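Local coordinates for protein cytochrome c (Chlorobaculum tepidum, PDB 3A9F) that probably carries electrons to the photosynthetic P840 reaction centre through a single covalently bound heme c, at residues T15-A23 / K57-V65; F27-C38 / D80-K91. All coordinates share one frame; numbering follows the deposited sequence.

Contact 1: T15-A23 / K57-V65; sequences TSDVPPAPA and KTGQVNLIV
Asp17 turns its carboxylate onto the first turn of the helix that starts at Val61, and each oxygen takes one backbone N-H. OD1 accepts from Asn62 N at 2.8 Å, a fairly straight bond of 161° at the hydrogen, while OD2 accepts from Leu63 N at 3.0 Å. Both amides come to the syn side of their oxygen and lie about 30° out of the carboxylate plane, a fork that fixes the rotation of the group. The torsion behind it is chi1 of 65°, which places CG between the backbone N and carbonyl carbon of Asp17 and folds the side chain over Gly59 O. A third direct bond belongs to the backbone: Asp17 N donates to Gly59 O at 3.0 Å, from above the carbonyl plane. Gly59 ends the preceding helix in a Schellman motif, and Gln60 stands at the N-cap of the next, with its own side chain turned away; the carboxylate of Asp17, from a distant part of the chain, thus serves the open N-H groups of the new helix, where the helix dipole would probably stabilise its negative charge. An asparagine at this site would probably leave Asn62 N or Leu63 N without its acceptor, since an amide offers a single oxygen, and would lose the charge facing the helix start. Gly59 has no side chain, and a CB would run into Thr15 O. Three waters bridge the segments: one donates to both Thr15 O and Gly59 O, another joins Ser16 OG to Val61 N, and a third accepts from Asn62 ND2 and donates weakly to Asp17 OD2. Apolar contact is small, with Val18 CG2 set against Val61 CB at 3.9 Å and crossing the Asn62 side chain obliquely; Val61 also touches Phe51 of helix 48-56.

Contact 2: F27-C38 / D80-K91; sequences FDAAKKLVDVRC and DAKTIGIWLHEK. With HEC (heme c), chain C.
Trp87 wedges its indole among Phe27, Ala30, Lys31 and Val34, a knob in a hole of helix 27-37. Its CB rests on Ala30 CB at 3.8 Å. With CG anti to the backbone N (chi1 -170°), the ring reaches across the other helix: CD1 lies 3.3 Å from Phe27 O, and NE1 lies beneath Lys31 CB. Lys31 CB makes a CH-pi contact over the face of the five-membered ring, and CG and CD of the same chain run on along CE2 and CZ2; Lys91 CB covers the opposite face. On the six-membered ring, Trp87 CE3 meets Val34 CG2 at 3.9 Å. Phe27 answers as a knob in turn: Lys91 passes over its face, CE 3.7 Å from the ring centroid and NZ forming a cation-pi contact, while Glu90 OE1 sits at the ring edge and its other oxygen, OE2, is held by Ala21 N. Toward the heme, Ile84 CD1 packs on Arg37 CB at 3.6 Å. Arg37 NE donates to Asp80 OD2 at 2.9 Å, in the guanidinium plane but from above the carboxylate, with a weak second bond from NH2 completing the salt bridge. Cys38 SG is bonded covalently to heme CAB, and Leu88 CD1 reaches CMB. The helices cross at -107° with axes 8.7 Å apart, the near-perpendicular pairing of N- and C-terminal helices that marks the class I cytochrome c fold.

Contact 2 is the more buried, joining helices 27-37 and 78-91 with its centre about 5 Å from the centre of the chain and bearing on the heme; contact 1 lies at the surface, where a loop meets the start of helix 61-70. Their chemistry follows: contact 1 relies on backbone amides, one carboxylate and bridging waters, contact 2 on aromatic and aliphatic side chains with one salt bridge and one cation-pi contact. Their segments alternate along the chain, and the loop of contact 1 also lies against helix 78-91: Ala21 N probably hydrogen-bonds to Glu90 OE2 at 2.9 Å, and Ala21 CB packs on Ile86 CG2. Val65 of helix 61-70 touches Ala81 and Leu88.

Contact 1: T15-A23 / K57-V65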
loop_
_atom_site.group_PDB
_atom_site.type_symbol
_atom_site.label_atom_id
_atom_site.label_comp_id
_atom_site.label_asym_id
_atom_site.label_seq_id
_atom_site.Cartn_x
_atom_site.Cartn_y
_atom_site.Cartn_z
ATOM N N THR A 15 11.364 12.883 -0.658
ATOM C CA THR A 15 9.913 13.189 -0.502
ATOM C C THR A 15 9.084 11.935 -0.783
ATOM O O THR A 15 9.607 10.928 -1.275
ATOM C CB THR A 15 9.457 14.344 -1.428
ATOM O OG1 THR A 15 9.651 13.975 -2.803
ATOM C CG2 THR A 15 10.239 15.620 -1.126
ATOM N N SER A 16 7.795 11.994 -0.475
ATOM C CA SER A 16 6.934 10.826 -0.657
ATOM C C SER A 16 6.505 10.647 -2.111
ATOM O O SER A 16 6.077 11.595 -2.771
ATOM C CB SER A 16 5.699 10.926 0.238
ATOM O OG SER A 16 4.825 9.823 0.014
ATOM N N ASP A 17 6.560 9.406 -2.593
ATOM C CA ASP A 17 6.028 9.101 -3.916
ATOM C C ASP A 17 4.514 8.867 -3.890
ATOM O O ASP A 17 3.938 8.521 -4.913
ATOM C CB ASP A 17 6.781 7.931 -4.598
ATOM C CG ASP A 17 6.613 6.588 -3.886
ATOM O OD1 ASP A 17 5.855 6.495 -2.899
ATOM O OD2 ASP A 17 7.255 5.602 -4.344
ATOM N N VAL A 18 3.895 9.062 -2.723
ATOM C CA VAL A 18 2.429 9.009 -2.566
ATOM C C VAL A 18 1.976 10.379 -2.053
ATOM O O VAL A 18 2.330 10.771 -0.940
ATOM C CB VAL A 18 1.994 7.906 -1.564
ATOM C CG1 VAL A 18 0.485 7.929 -1.354
ATOM C CG2 VAL A 18 2.440 6.537 -2.055
ATOM N N PRO A 19 1.194 11.114 -2.857
ATOM C CA PRO A 19 0.734 12.436 -2.427
ATOM C C PRO A 19 -0.347 12.364 -1.346
ATOM O O PRO A 19 -0.905 11.307 -1.073
ATOM C CB PRO A 19 0.143 13.055 -3.702
ATOM C CG PRO A 19 0.290 12.107 -4.754
ATOM C CD PRO A 19 0.846 10.828 -4.258
ATOM N N PRO A 20 -0.663 13.510 -0.742
ATOM C CA PRO A 20 -1.662 13.524 0.314
ATOM C C PRO A 20 -3.023 13.011 -0.182
ATOM O O PRO A 20 -3.419 13.282 -1.336
ATOM C CB PRO A 20 -1.726 15.011 0.684
ATOM C CG PRO A 20 -0.344 15.490 0.385
ATOM C CD PRO A 20 -0.008 14.820 -0.896
ATOM N N ALA A 21 -3.730 12.295 0.690
ATOM C CA ALA A 21 -5.059 11.766 0.389
ATOM C C ALA A 21 -6.020 12.868 -0.039
ATOM O O ALA A 21 -5.903 14.003 0.427
ATOM C CB ALA A 21 -5.621 11.050 1.594
ATOM N N PRO A 22 -7.002 12.537 -0.893
ATOM C CA PRO A 22 -8.073 13.517 -1.159
ATOM C C PRO A 22 -8.778 13.889 0.142
ATOM O O PRO A 22 -8.927 13.050 1.044
ATOM C CB PRO A 22 -9.019 12.760 -2.109
ATOM C CG PRO A 22 -8.669 11.306 -1.940
ATOM C CD PRO A 22 -7.225 11.243 -1.571
ATOM N N ALA A 23 -9.185 15.152 0.240
ATOM C CA ALA A 23 -9.932 15.585 1.413
ATOM C C ALA A 23 -11.152 14.699 1.549
ATOM O O ALA A 23 -11.892 14.500 0.580
ATOM C CB ALA A 23 -10.361 17.047 1.276
ATOM N N LYS A 57 9.696 4.760 5.365
ATOM C CA LYS A 57 10.629 5.783 5.868
ATOM C C LYS A 57 11.368 6.512 4.748
ATOM O O LYS A 57 11.784 7.658 4.925
ATOM C CB LYS A 57 11.632 5.178 6.849
ATOM C CG LYS A 57 11.056 4.893 8.224
ATOM C CD LYS A 57 12.171 4.764 9.245
ATOM C CE LYS A 57 11.707 4.022 10.484
ATOM N NZ LYS A 57 12.851 3.788 11.411
ATOM N N THR A 58 11.522 5.854 3.605
ATOM C CA THR A 58 12.261 6.399 2.473
ATOM C C THR A 58 11.363 7.055 1.419
ATOM O O THR A 58 11.851 7.467 0.367
ATOM C CB THR A 58 13.115 5.318 1.785
ATOM O OG1 THR A 58 12.251 4.350 1.183
ATOM C CG2 THR A 58 14.039 4.618 2.794
ATOM N N GLY A 59 10.058 7.112 1.685
ATOM C CA GLY A 59 9.093 7.716 0.761
ATOM C C GLY A 59 8.912 6.948 -0.538
ATOM O O GLY A 59 8.661 7.536 -1.603
ATOM N N GLN A 60 9.024 5.625 -0.447
ATOM C CA GLN A 60 8.928 4.761 -1.616
ATOM C C GLN A 60 7.789 3.736 -1.484
ATOM O O GLN A 60 7.896 2.593 -1.944
ATOM C CB GLN A 60 10.276 4.082 -1.880
ATOM C CG GLN A 60 11.362 5.082 -2.298
ATOM C CD GLN A 60 12.684 4.411 -2.580
ATOM O OE1 GLN A 60 13.074 4.259 -3.736
ATOM N NE2 GLN A 60 13.380 3.998 -1.526
ATOM N N VAL A 61 6.677 4.161 -0.882
ATOM C CA VAL A 61 5.501 3.293 -0.749
ATOM C C VAL A 61 4.933 2.909 -2.121
ATOM O O VAL A 61 4.626 1.736 -2.363
ATOM C CB VAL A 61 4.426 3.976 0.129
ATOM C CG1 VAL A 61 3.118 3.193 0.080
ATOM C CG2 VAL A 61 4.934 4.153 1.575
ATOM N N ASN A 62 4.780 3.874 -3.023
ATOM C CA ASN A 62 4.233 3.549 -4.336
ATOM C C ASN A 62 5.131 2.583 -5.097
ATOM O O ASN A 62 4.644 1.684 -5.772
ATOM C CB ASN A 62 3.978 4.804 -5.171
ATOM C CG ASN A 62 3.185 4.497 -6.409
ATOM O OD1 ASN A 62 2.059 3.994 -6.326
ATOM N ND2 ASN A 62 3.764 4.769 -7.571
ATOM N N LEU A 63 6.446 2.758 -4.962
ATOM C CA LEU A 63 7.400 1.846 -5.575
ATOM C C LEU A 63 7.073 0.392 -5.251
ATOM O O LEU A 63 6.952 -0.446 -6.153
ATOM C CB LEU A 63 8.831 2.184 -5.129
ATOM C CG LEU A 63 9.946 1.316 -5.716
ATOM C CD1 LEU A 63 10.151 1.646 -7.189
ATOM C CD2 LEU A 63 11.247 1.519 -4.946
ATOM N N ILE A 64 6.929 0.090 -3.967
ATOM C CA ILE A 64 6.726 -1.302 -3.591
ATOM C C ILE A 64 5.305 -1.785 -3.947
ATOM O O ILE A 64 5.129 -2.941 -4.370
ATOM C CB ILE A 64 7.141 -1.600 -2.119
ATOM C CG1 ILE A 64 7.235 -3.111 -1.866
ATOM C CG2 ILE A 64 6.216 -0.949 -1.105
ATOM C CD1 ILE A 64 8.241 -3.852 -2.732
ATOM N N VAL A 65 4.294 -0.919 -3.817
ATOM C CA VAL A 65 2.918 -1.326 -4.150
ATOM C C VAL A 65 2.830 -1.663 -5.635
ATOM O O VAL A 65 2.214 -2.679 -6.009
ATOM C CB VAL A 65 1.917 -0.245 -3.738
ATOM C CG1 VAL A 65 0.524 -0.553 -4.264
ATOM C CG2 VAL A 65 1.898 -0.110 -2.202
HETATM O O HOH W 1 10.450 9.072 -3.191
HETATM O O HOH W 2 5.837 7.054 -0.111
HETATM O O HOH W 3 6.647 5.589 -7.630
#

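Contact 2: F27-C38 / D80-K91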
loop_
_atom_site.group_PDB
_atom_site.type_symbol
_atom_site.label_atom_id
_atom_site.label_comp_id
_atom_site.label_asym_id
_atom_site.label_seq_id
_atom_site.Cartn_x
_atom_site.Cartn_y
_atom_site.Cartn_z
ATOM N N PHE A 27 -10.514 6.304 4.961
ATOM C CA PHE A 27 -9.414 5.468 5.418
ATOM C C PHE A 27 -9.867 4.089 5.885
ATOM O O PHE A 27 -9.113 3.115 5.778
ATOM C CB PHE A 27 -8.623 6.171 6.518
ATOM C CG PHE A 27 -7.799 7.321 6.014
ATOM C CD1 PHE A 27 -6.538 7.105 5.454
ATOM C CD2 PHE A 27 -8.280 8.628 6.116
ATOM C CE1 PHE A 27 -5.770 8.179 4.982
ATOM C CE2 PHE A 27 -7.523 9.713 5.637
ATOM C CZ PHE A 27 -6.266 9.487 5.078
ATOM N N ASP A 28 -11.092 3.992 6.401
ATOM C CA ASP A 28 -11.594 2.697 6.882
ATOM C C ASP A 28 -11.761 1.729 5.726
ATOM O O ASP A 28 -11.350 0.556 5.816
ATOM C CB ASP A 28 -12.921 2.864 7.636
ATOM C CG ASP A 28 -12.766 3.618 8.957
ATOM O OD1 ASP A 28 -11.668 3.590 9.567
ATOM O OD2 ASP A 28 -13.763 4.238 9.390
ATOM N N ALA A 29 -12.349 2.209 4.632
ATOM C CA ALA A 29 -12.522 1.397 3.433
ATOM C C ALA A 29 -11.159 1.062 2.835
ATOM O O ALA A 29 -10.943 -0.059 2.361
ATOM C CB ALA A 29 -13.391 2.123 2.414
ATOM N N ALA A 30 -10.227 2.011 2.879
ATOM C CA ALA A 30 -8.882 1.770 2.348
ATOM C C ALA A 30 -8.181 0.662 3.113
ATOM O O ALA A 30 -7.562 -0.208 2.509
ATOM C CB ALA A 30 -8.055 3.041 2.387
ATOM N N LYS A 31 -8.317 0.652 4.442
ATOM C CA LYS A 31 -7.701 -0.399 5.253
ATOM C C LYS A 31 -8.251 -1.767 4.871
ATOM O O LYS A 31 -7.505 -2.752 4.818
ATOM C CB LYS A 31 -7.949 -0.141 6.744
ATOM C CG LYS A 31 -7.276 -1.159 7.688
ATOM C CD LYS A 31 -7.612 -0.835 9.154
ATOM C CE LYS A 31 -6.979 -1.823 10.118
ATOM N NZ LYS A 31 -7.669 -3.140 10.068
ATOM N N LYS A 32 -9.550 -1.842 4.596
ATOM C CA LYS A 32 -10.147 -3.107 4.188
ATOM C C LYS A 32 -9.532 -3.591 2.884
ATOM O O LYS A 32 -9.245 -4.786 2.744
ATOM C CB LYS A 32 -11.662 -2.966 4.068
ATOM C CG LYS A 32 -12.326 -2.792 5.412
ATOM C CD LYS A 32 -13.824 -2.636 5.285
ATOM C CE LYS A 32 -14.453 -2.393 6.668
ATOM N NZ LYS A 32 -15.913 -2.200 6.582
ATOM N N LEU A 33 -9.308 -2.678 1.943
ATOM C CA LEU A 33 -8.702 -3.050 0.669
ATOM C C LEU A 33 -7.241 -3.501 0.828
ATOM O O LEU A 33 -6.822 -4.460 0.194
ATOM C CB LEU A 33 -8.830 -1.896 -0.314
ATOM C CG LEU A 33 -8.470 -2.240 -1.774
ATOM C CD1 LEU A 33 -9.291 -3.408 -2.345
ATOM C CD2 LEU A 33 -8.578 -0.987 -2.626
ATOM N N VAL A 34 -6.486 -2.825 1.692
ATOM C CA VAL A 34 -5.130 -3.273 2.037
ATOM C C VAL A 34 -5.173 -4.688 2.598
ATOM O O VAL A 34 -4.373 -5.550 2.207
ATOM C CB VAL A 34 -4.454 -2.310 3.060
ATOM C CG1 VAL A 34 -3.125 -2.882 3.540
ATOM C CG2 VAL A 34 -4.263 -0.929 2.455
ATOM N N ASP A 35 -6.127 -4.936 3.496
ATOM C CA ASP A 35 -6.237 -6.253 4.123
ATOM C C ASP A 35 -6.507 -7.332 3.082
ATOM O O ASP A 35 -5.918 -8.410 3.132
ATOM C CB ASP A 35 -7.353 -6.261 5.172
ATOM C CG ASP A 35 -6.994 -5.514 6.455
ATOM O OD1 ASP A 35 -5.834 -5.074 6.641
ATOM O OD2 ASP A 35 -7.920 -5.358 7.287
ATOM N N VAL A 36 -7.382 -7.033 2.123
ATOM C CA VAL A 36 -7.702 -7.992 1.071
ATOM C C VAL A 36 -6.507 -8.213 0.123
ATOM O O VAL A 36 -6.169 -9.364 -0.189
ATOM C CB VAL A 36 -8.949 -7.530 0.254
ATOM C CG1 VAL A 36 -9.198 -8.439 -0.953
ATOM C CG2 VAL A 36 -10.179 -7.496 1.133
ATOM N N ARG A 37 -5.881 -7.132 -0.336
ATOM C CA ARG A 37 -4.893 -7.263 -1.401
ATOM C C ARG A 37 -3.508 -7.671 -0.909
ATOM O O ARG A 37 -2.762 -8.290 -1.654
ATOM C CB ARG A 37 -4.774 -5.971 -2.211
ATOM C CG ARG A 37 -6.039 -5.603 -2.990
ATOM C CD ARG A 37 -6.456 -6.676 -3.974
ATOM N NE ARG A 37 -7.532 -6.191 -4.838
ATOM C CZ ARG A 37 -8.566 -6.933 -5.246
ATOM N NH1 ARG A 37 -8.715 -8.184 -4.826
ATOM N NH2 ARG A 37 -9.470 -6.417 -6.076
ATOM N N CYS A 38 -3.160 -7.318 0.323
ATOM C CA CYS A 38 -1.784 -7.480 0.783
ATOM C C CYS A 38 -1.604 -8.635 1.755
ATOM O O CYS A 38 -0.554 -8.737 2.395
ATOM C CB CYS A 38 -1.262 -6.170 1.386
ATOM S SG CYS A 38 -1.320 -4.777 0.244
ATOM N N ASP A 80 -6.765 0.271 -7.061
ATOM C CA ASP A 80 -6.412 -0.376 -5.801
ATOM C C ASP A 80 -5.042 0.135 -5.345
ATOM O O ASP A 80 -4.833 0.408 -4.163
ATOM C CB ASP A 80 -6.267 -1.898 -5.957
ATOM C CG ASP A 80 -7.557 -2.651 -6.213
ATOM O OD1 ASP A 80 -8.646 -2.112 -5.987
ATOM O OD2 ASP A 80 -7.441 -3.855 -6.619
ATOM N N ALA A 81 -4.088 0.230 -6.276
ATOM C CA ALA A 81 -2.737 0.635 -5.914
ATOM C C ALA A 81 -2.732 2.046 -5.356
ATOM O O ALA A 81 -1.992 2.326 -4.415
ATOM C CB ALA A 81 -1.811 0.526 -7.107
ATOM N N LYS A 82 -3.563 2.934 -5.915
ATOM C CA LYS A 82 -3.639 4.301 -5.389
ATOM C C LYS A 82 -4.168 4.306 -3.957
ATOM O O LYS A 82 -3.584 4.932 -3.059
ATOM C CB LYS A 82 -4.543 5.163 -6.275
ATOM C CG LYS A 82 -3.969 5.476 -7.650
ATOM C CD LYS A 82 -5.053 6.146 -8.486
ATOM C CE LYS A 82 -4.609 6.652 -9.826
ATOM N NZ LYS A 82 -5.774 7.265 -10.518
ATOM N N THR A 83 -5.269 3.591 -3.731
ATOM C CA THR A 83 -5.891 3.533 -2.399
ATOM C C THR A 83 -4.955 2.925 -1.367
ATOM O O THR A 83 -4.816 3.435 -0.257
ATOM C CB THR A 83 -7.192 2.740 -2.509
ATOM O OG1 THR A 83 -8.085 3.455 -3.372
ATOM C CG2 THR A 83 -7.846 2.512 -1.147
ATOM N N ILE A 84 -4.331 1.816 -1.740
ATOM C CA ILE A 84 -3.451 1.094 -0.846
ATOM C C ILE A 84 -2.243 1.943 -0.490
ATOM O O ILE A 84 -1.856 2.009 0.676
ATOM C CB ILE A 84 -3.033 -0.252 -1.491
ATOM C CG1 ILE A 84 -4.236 -1.196 -1.518
ATOM C CG2 ILE A 84 -1.827 -0.877 -0.737
ATOM C CD1 ILE A 84 -4.053 -2.414 -2.428
ATOM N N GLY A 85 -1.656 2.607 -1.480
ATOM C CA GLY A 85 -0.504 3.474 -1.207
ATOM C C GLY A 85 -0.831 4.600 -0.240
ATOM O O GLY A 85 -0.048 4.904 0.655
ATOM N N ILE A 86 -1.990 5.225 -0.431
ATOM C CA ILE A 86 -2.398 6.295 0.474
ATOM C C ILE A 86 -2.530 5.769 1.902
ATOM O O ILE A 86 -2.004 6.367 2.835
ATOM C CB ILE A 86 -3.715 6.933 0.008
ATOM C CG1 ILE A 86 -3.480 7.749 -1.273
ATOM C CG2 ILE A 86 -4.305 7.816 1.131
ATOM C CD1 ILE A 86 -4.775 8.069 -2.041
ATOM N N TRP A 87 -3.212 4.642 2.080
ATOM C CA TRP A 87 -3.413 4.131 3.435
ATOM C C TRP A 87 -2.080 3.721 4.059
ATOM O O TRP A 87 -1.802 4.063 5.215
ATOM C CB TRP A 87 -4.412 2.958 3.472
ATOM C CG TRP A 87 -4.780 2.616 4.879
ATOM C CD1 TRP A 87 -5.804 3.158 5.606
ATOM C CD2 TRP A 87 -4.087 1.731 5.755
ATOM N NE1 TRP A 87 -5.806 2.644 6.877
ATOM C CE2 TRP A 87 -4.761 1.768 7.000
ATOM C CE3 TRP A 87 -2.974 0.888 5.609
ATOM C CZ2 TRP A 87 -4.356 0.995 8.095
ATOM C CZ3 TRP A 87 -2.570 0.121 6.696
ATOM C CH2 TRP A 87 -3.260 0.185 7.927
ATOM N N LEU A 88 -1.249 2.988 3.318
ATOM C CA LEU A 88 0.034 2.577 3.891
ATOM C C LEU A 88 0.892 3.797 4.235
ATOM O O LEU A 88 1.532 3.831 5.301
ATOM C CB LEU A 88 0.792 1.673 2.938
ATOM C CG LEU A 88 0.197 0.287 2.747
ATOM C CD1 LEU A 88 0.873 -0.377 1.541
ATOM C CD2 LEU A 88 0.333 -0.562 4.025
ATOM N N HIS A 89 0.897 4.800 3.353
ATOM C CA HIS A 89 1.707 5.986 3.589
ATOM C C HIS A 89 1.238 6.744 4.840
ATOM O O HIS A 89 2.061 7.174 5.662
ATOM C CB HIS A 89 1.691 6.892 2.353
ATOM C CG HIS A 89 2.461 8.155 2.537
ATOM N ND1 HIS A 89 1.897 9.395 2.349
ATOM C CD2 HIS A 89 3.739 8.371 2.926
ATOM C CE1 HIS A 89 2.802 10.325 2.604
ATOM N NE2 HIS A 89 3.929 9.729 2.954
ATOM N N GLU A 90 -0.076 6.908 4.997
ATOM C CA GLU A 90 -0.604 7.789 6.051
ATOM C C GLU A 90 -0.925 7.116 7.378
ATOM O O GLU A 90 -0.943 7.790 8.415
ATOM C CB GLU A 90 -1.824 8.559 5.540
ATOM C CG GLU A 90 -1.472 9.422 4.325
ATOM C CD GLU A 90 -2.448 10.545 4.003
ATOM O OE1 GLU A 90 -3.368 10.828 4.802
ATOM O OE2 GLU A 90 -2.277 11.157 2.928
ATOM N N LYS A 91 -1.149 5.799 7.360
ATOM C CA LYS A 91 -1.693 5.105 8.534
ATOM C C LYS A 91 -0.919 3.890 9.040
ATOM O O LYS A 91 -1.059 3.527 10.209
ATOM C CB LYS A 91 -3.137 4.664 8.273
ATOM C CG LYS A 91 -4.134 5.771 7.959
ATOM C CD LYS A 91 -4.371 6.676 9.154
ATOM C CE LYS A 91 -5.436 7.690 8.813
ATOM N NZ LYS A 91 -5.575 8.706 9.884
HETATM FE FE HEC C . 4.293 -8.630 -1.436
HETATM C CHA HEC C . 7.571 -9.272 -0.760
HETATM C CHB HEC C . 4.463 -5.808 0.529
HETATM C CHC HEC C . 1.004 -7.997 -2.060
HETATM C CHD HEC C . 4.157 -11.333 -3.502
HETATM N NA HEC C . 5.727 -7.730 -0.343
HETATM C C1A HEC C . 7.038 -8.148 -0.197
HETATM C C2A HEC C . 7.761 -7.199 0.620
HETATM C C3A HEC C . 6.892 -6.226 0.954
HETATM C C4A HEC C . 5.610 -6.556 0.387
HETATM C CMA HEC C . 7.121 -4.975 1.824
HETATM C CAA HEC C . 9.254 -7.312 0.975
HETATM C CBA HEC C . 10.078 -6.644 -0.124
HETATM C CGA HEC C . 11.533 -6.567 0.243
HETATM O O1A HEC C . 12.061 -7.510 0.872
HETATM O O2A HEC C . 12.164 -5.553 -0.102
HETATM N NB HEC C . 2.955 -7.214 -0.823
HETATM C C1B HEC C . 3.260 -6.092 -0.072
HETATM C C2B HEC C . 2.106 -5.224 -0.058
HETATM C C3B HEC C . 1.154 -5.828 -0.789
HETATM C C4B HEC C . 1.663 -7.078 -1.278
HETATM C CMB HEC C . 2.106 -3.857 0.658
HETATM C CAB HEC C . -0.247 -5.366 -1.200
HETATM C CBB HEC C . -0.096 -4.177 -2.185
HETATM N NC HEC C . 2.853 -9.516 -2.559
HETATM C C1C HEC C . 1.538 -9.113 -2.654
HETATM C C2C HEC C . 0.828 -10.044 -3.487
HETATM C C3C HEC C . 1.703 -11.006 -3.866
HETATM C C4C HEC C . 2.987 -10.654 -3.320
HETATM C CMC HEC C . -0.681 -9.973 -3.742
HETATM C CAC HEC C . 1.486 -12.264 -4.737
HETATM C CBC HEC C . 0.864 -11.960 -6.123
HETATM N ND HEC C . 5.645 -10.059 -2.026
HETATM C C1D HEC C . 5.376 -11.073 -2.933
HETATM C C2D HEC C . 6.570 -11.845 -3.169
HETATM C C3D HEC C . 7.613 -11.218 -2.324
HETATM C C4D HEC C . 6.978 -10.120 -1.649
HETATM C CMD HEC C . 6.660 -13.029 -4.116
HETATM C CAD HEC C . 9.069 -11.671 -2.216
HETATM C CBD HEC C . 9.888 -11.143 -3.388
HETATM C CGD HEC C . 10.075 -9.664 -3.228
HETATM O O1D HEC C . 10.722 -9.235 -2.242
HETATM O O2D HEC C . 9.539 -8.918 -4.083
#